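Local coordinates for protein Rab GDP-dissociation inhibitor (Saccharomyces cerevisiae, PDB 2BCG) that regulates the GDP/GTP exchange of Rab GTPases such as SEC4 by inhibiting the release of GDP, and extracts GDP-bound YPT7 from vacuolar membranes, at residues 44-49 with 259-264. Residues are numbered along the deposited sequence; the frame is centred on the assembly and turned at random. Where two conformers were deposited one is given.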
ATOM      1  N   ASP A  44       3.688   8.099 -14.317  1.00 17.20           N
ATOM      2  CA  ASP A  44       2.471   7.638 -14.946  1.00 18.06           C
ATOM      3  C   ASP A  44       1.747   6.577 -14.114  1.00 17.44           C
ATOM      4  O   ASP A  44       0.852   5.862 -14.628  1.00 20.30           O
ATOM      5  CB  ASP A  44       2.769   7.138 -16.377  1.00 18.94           C
ATOM      6  CG  ASP A  44       3.625   5.873 -16.404  1.00 21.76           C
ATOM      7  OD1 ASP A  44       4.023   5.458 -17.525  1.00 26.55           O
ATOM      8  OD2 ASP A  44       3.865   5.249 -15.345  1.00 20.70           O
ATOM      9  N   HIS A  45       2.130   6.436 -12.838  1.00 16.47           N
ATOM     10  CA  HIS A  45       1.589   5.405 -11.953  1.00 15.65           C
ATOM     11  C   HIS A  45       1.679   5.868 -10.500  1.00 15.03           C
ATOM     12  O   HIS A  45       2.416   6.812 -10.194  1.00 14.60           O
ATOM     13  CB  HIS A  45       2.404   4.115 -12.126  1.00 16.35           C
ATOM     14  CG  HIS A  45       3.845   4.271 -11.757  1.00 14.78           C
ATOM     15  ND1 HIS A  45       4.786   4.796 -12.622  1.00 17.58           N
ATOM     16  CD2 HIS A  45       4.506   3.976 -10.608  1.00 14.64           C
ATOM     17  CE1 HIS A  45       5.960   4.829 -12.016  1.00 16.66           C
ATOM     18  NE2 HIS A  45       5.823   4.318 -10.802  1.00 17.53           N
ATOM     19  N   TYR A  46       0.927   5.229  -9.609  1.00 15.47           N
ATOM     20  CA  TYR A  46       1.001   5.518  -8.180  1.00 14.47           C
ATOM     21  C   TYR A  46       2.183   4.863  -7.481  1.00 14.88           C
ATOM     22  O   TYR A  46       2.616   3.757  -7.851  1.00 17.05           O
ATOM     23  CB  TYR A  46      -0.274   5.036  -7.427  1.00 14.66           C
ATOM     24  CG  TYR A  46      -1.525   5.825  -7.752  1.00 13.80           C
ATOM     25  CD1 TYR A  46      -1.900   6.921  -6.948  1.00 13.51           C
ATOM     26  CD2 TYR A  46      -2.347   5.495  -8.849  1.00 13.95           C
ATOM     27  CE1 TYR A  46      -3.040   7.670  -7.248  1.00 13.09           C
ATOM     28  CE2 TYR A  46      -3.490   6.256  -9.166  1.00 15.00           C
ATOM     29  CZ  TYR A  46      -3.843   7.328  -8.337  1.00 12.76           C
ATOM     30  OH  TYR A  46      -4.972   8.044  -8.610  1.00 15.06           O
ATOM     31  N   GLY A  47       2.671   5.514  -6.426  1.00 13.97           N
ATOM     32  CA  GLY A  47       3.504   4.879  -5.448  1.00 14.32           C
ATOM     33  C   GLY A  47       4.842   5.519  -5.202  1.00 13.72           C
ATOM     34  O   GLY A  47       5.527   5.200  -4.239  1.00 13.65           O
ATOM     35  N   GLY A  48       5.264   6.392  -6.115  1.00 12.51           N
ATOM     36  CA  GLY A  48       6.542   7.108  -5.930  1.00 14.37           C
ATOM     37  C   GLY A  48       7.684   6.108  -5.729  1.00 13.77           C
ATOM     38  O   GLY A  48       7.730   5.007  -6.352  1.00 15.22           O
ATOM     39  N   GLU A  49       8.617   6.452  -4.853  1.00 14.63           N
ATOM     40  CA  GLU A  49       9.821   5.621  -4.735  1.00 14.75           C
ATOM     41  C   GLU A  49       9.593   4.241  -4.101  1.00 14.22           C
ATOM     42  O   GLU A  49      10.443   3.333  -4.236  1.00 14.37           O
ATOM     43  CB  GLU A  49      10.912   6.381  -3.980  0.60 15.18           C
ATOM     44  CG  GLU A  49      11.508   7.533  -4.783  0.60 17.46           C
ATOM     45  CD  GLU A  49      12.307   7.060  -5.987  0.60 19.94           C
ATOM     46  OE1 GLU A  49      12.944   5.987  -5.906  0.60 24.71           O
ATOM     47  OE2 GLU A  49      12.298   7.757  -7.016  0.60 22.97           O
ATOM     48  N   TYR A 259      -7.012  14.009  -8.493  1.00 11.33           N
ATOM     49  CA  TYR A 259      -5.756  13.328  -8.878  1.00 12.20           C
ATOM     50  C   TYR A 259      -5.364  13.558 -10.339  1.00 11.96           C
ATOM     51  O   TYR A 259      -6.197  13.463 -11.238  1.00 11.80           O
ATOM     52  CB  TYR A 259      -5.840  11.806  -8.562  1.00 12.62           C
ATOM     53  CG  TYR A 259      -5.522  11.585  -7.098  1.00 11.55           C
ATOM     54  CD1 TYR A 259      -4.247  11.212  -6.714  1.00 12.49           C
ATOM     55  CD2 TYR A 259      -6.475  11.866  -6.103  1.00 13.01           C
ATOM     56  CE1 TYR A 259      -3.911  11.055  -5.368  1.00 10.61           C
ATOM     57  CE2 TYR A 259      -6.147  11.746  -4.737  1.00 12.83           C
ATOM     58  CZ  TYR A 259      -4.853  11.370  -4.380  1.00 11.61           C
ATOM     59  OH  TYR A 259      -4.464  11.284  -3.067  1.00 14.10           O
ATOM     60  N   MET A 260      -4.074  13.811 -10.543  1.00 12.12           N
ATOM     61  CA  MET A 260      -3.489  13.925 -11.896  1.00 12.66           C
ATOM     62  C   MET A 260      -2.203  13.120 -11.923  1.00 12.31           C
ATOM     63  O   MET A 260      -1.355  13.310 -11.061  1.00 13.41           O
ATOM     64  CB  MET A 260      -3.195  15.385 -12.262  1.00 13.01           C
ATOM     65  CG  MET A 260      -4.413  16.224 -12.400  1.00 13.66           C
ATOM     66  SD  MET A 260      -3.981  17.958 -12.458  1.00 15.50           S
ATOM     67  CE  MET A 260      -5.626  18.694 -12.572  1.00 17.51           C
ATOM     68  N   LEU A 261      -2.077  12.199 -12.872  1.00 12.34           N
ATOM     69  CA  LEU A 261      -0.817  11.475 -13.093  1.00 13.04           C
ATOM     70  C   LEU A 261      -0.179  11.907 -14.422  1.00 13.67           C
ATOM     71  O   LEU A 261      -0.799  12.640 -15.226  1.00 14.75           O
ATOM     72  CB  LEU A 261      -1.059   9.972 -13.107  1.00 12.67           C
ATOM     73  CG  LEU A 261      -1.588   9.296 -11.823  1.00 12.93           C
ATOM     74  CD1 LEU A 261      -1.831   7.843 -12.182  1.00 14.97           C
ATOM     75  CD2 LEU A 261      -0.649   9.442 -10.630  1.00 13.37           C
ATOM     76  N   ASP A 262       1.056  11.451 -14.655  1.00 14.52           N
ATOM     77  CA  ASP A 262       1.776  11.779 -15.911  1.00 16.17           C
ATOM     78  C   ASP A 262       1.697  13.280 -16.199  1.00 16.79           C
ATOM     79  O   ASP A 262       1.548  13.701 -17.353  1.00 18.31           O
ATOM     80  CB  ASP A 262       1.171  10.983 -17.091  1.00 17.83           C
ATOM     81  CG  ASP A 262       2.047  10.976 -18.351  1.00 21.62           C
ATOM     82  OD1 ASP A 262       1.469  10.770 -19.439  1.00 26.82           O
ATOM     83  OD2 ASP A 262       3.277  11.149 -18.278  1.00 25.15           O
ATOM     84  N   THR A 263       1.851  14.079 -15.139  1.00 15.99           N
ATOM     85  CA  THR A 263       1.680  15.510 -15.206  1.00 17.33           C
ATOM     86  C   THR A 263       2.915  16.169 -14.588  1.00 18.42           C
ATOM     87  O   THR A 263       2.973  16.393 -13.386  1.00 19.17           O
ATOM     88  CB  THR A 263       0.362  15.938 -14.499  1.00 17.18           C
ATOM     89  OG1 THR A 263      -0.747  15.344 -15.174  1.00 17.33           O
ATOM     90  CG2 THR A 263       0.173  17.445 -14.493  1.00 18.95           C
ATOM     91  N   PRO A 264       3.945  16.414 -15.418  1.00 19.18           N
ATOM     92  CA  PRO A 264       5.120  17.166 -14.974  1.00 19.44           C
ATOM     93  C   PRO A 264       4.753  18.491 -14.315  1.00 19.34           C
ATOM     94  O   PRO A 264       3.785  19.135 -14.700  1.00 19.20           O
ATOM     95  CB  PRO A 264       5.865  17.444 -16.286  1.00 20.40           C
ATOM     96  CG  PRO A 264       5.566  16.214 -17.085  1.00 20.92           C
ATOM     97  CD  PRO A 264       4.085  15.950 -16.811  1.00 20.47           C
TER
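The ring of Y46 meets Y259 at its edge and L261 over one face. At the edge, CE1 of Y46 lies 3.8 Å from CD1 of Y259, and the hydroxyl oxygen OH of Y46 comes just as close to that carbon. The two side chains cross at about a right angle; their ring planes are inclined at 43° with centroids 6.0 Å apart, an oblique pair. Branched leucine suits the face because both its methyls can cover it: CD2 of L261 lies near the ring centre, and CD1 sits 3.8 Å from CE2 of Y46. The CG of L261 stands anti to its carbonyl carbon (chi1 -63°), and CD2 beyond it also approaches the carbonyl O of H45.

Tyrosine suits both aromatic places because each ring packs while its hydroxyl bonds: OH of Y46 to the backbone of the other protein's chain, OH of Y259 to H39 and S27 within its own chain. A249 of helix 243-254 touches both rings.

Toward solvent, where aspartates are at home, the contact thins to D44 and D262, whose CB atoms are 4.2 Å apart. The carboxylate of D44 leads away from D262 and accepts the ND1 hydrogen of H45 through OD2 at 2.9 Å; the bond is nearly straight (162°) and close to the imidazole plane, which should help fix the ring's rotation. OG1 of T263 donates to O of L261 from above the carbonyl plane.

Backbone bonds from M260 to H39 and D41 join strand 258-260 to strand 37-40 and the residue just beyond it. The contact thus packs the loop after strand 37-40 against the end of strand 258-260, one of the parallel sheet's two edge strands, and the turn after it, in the Rossmann-like part of Rab GDI, at the YPT1-interacting region 236-261.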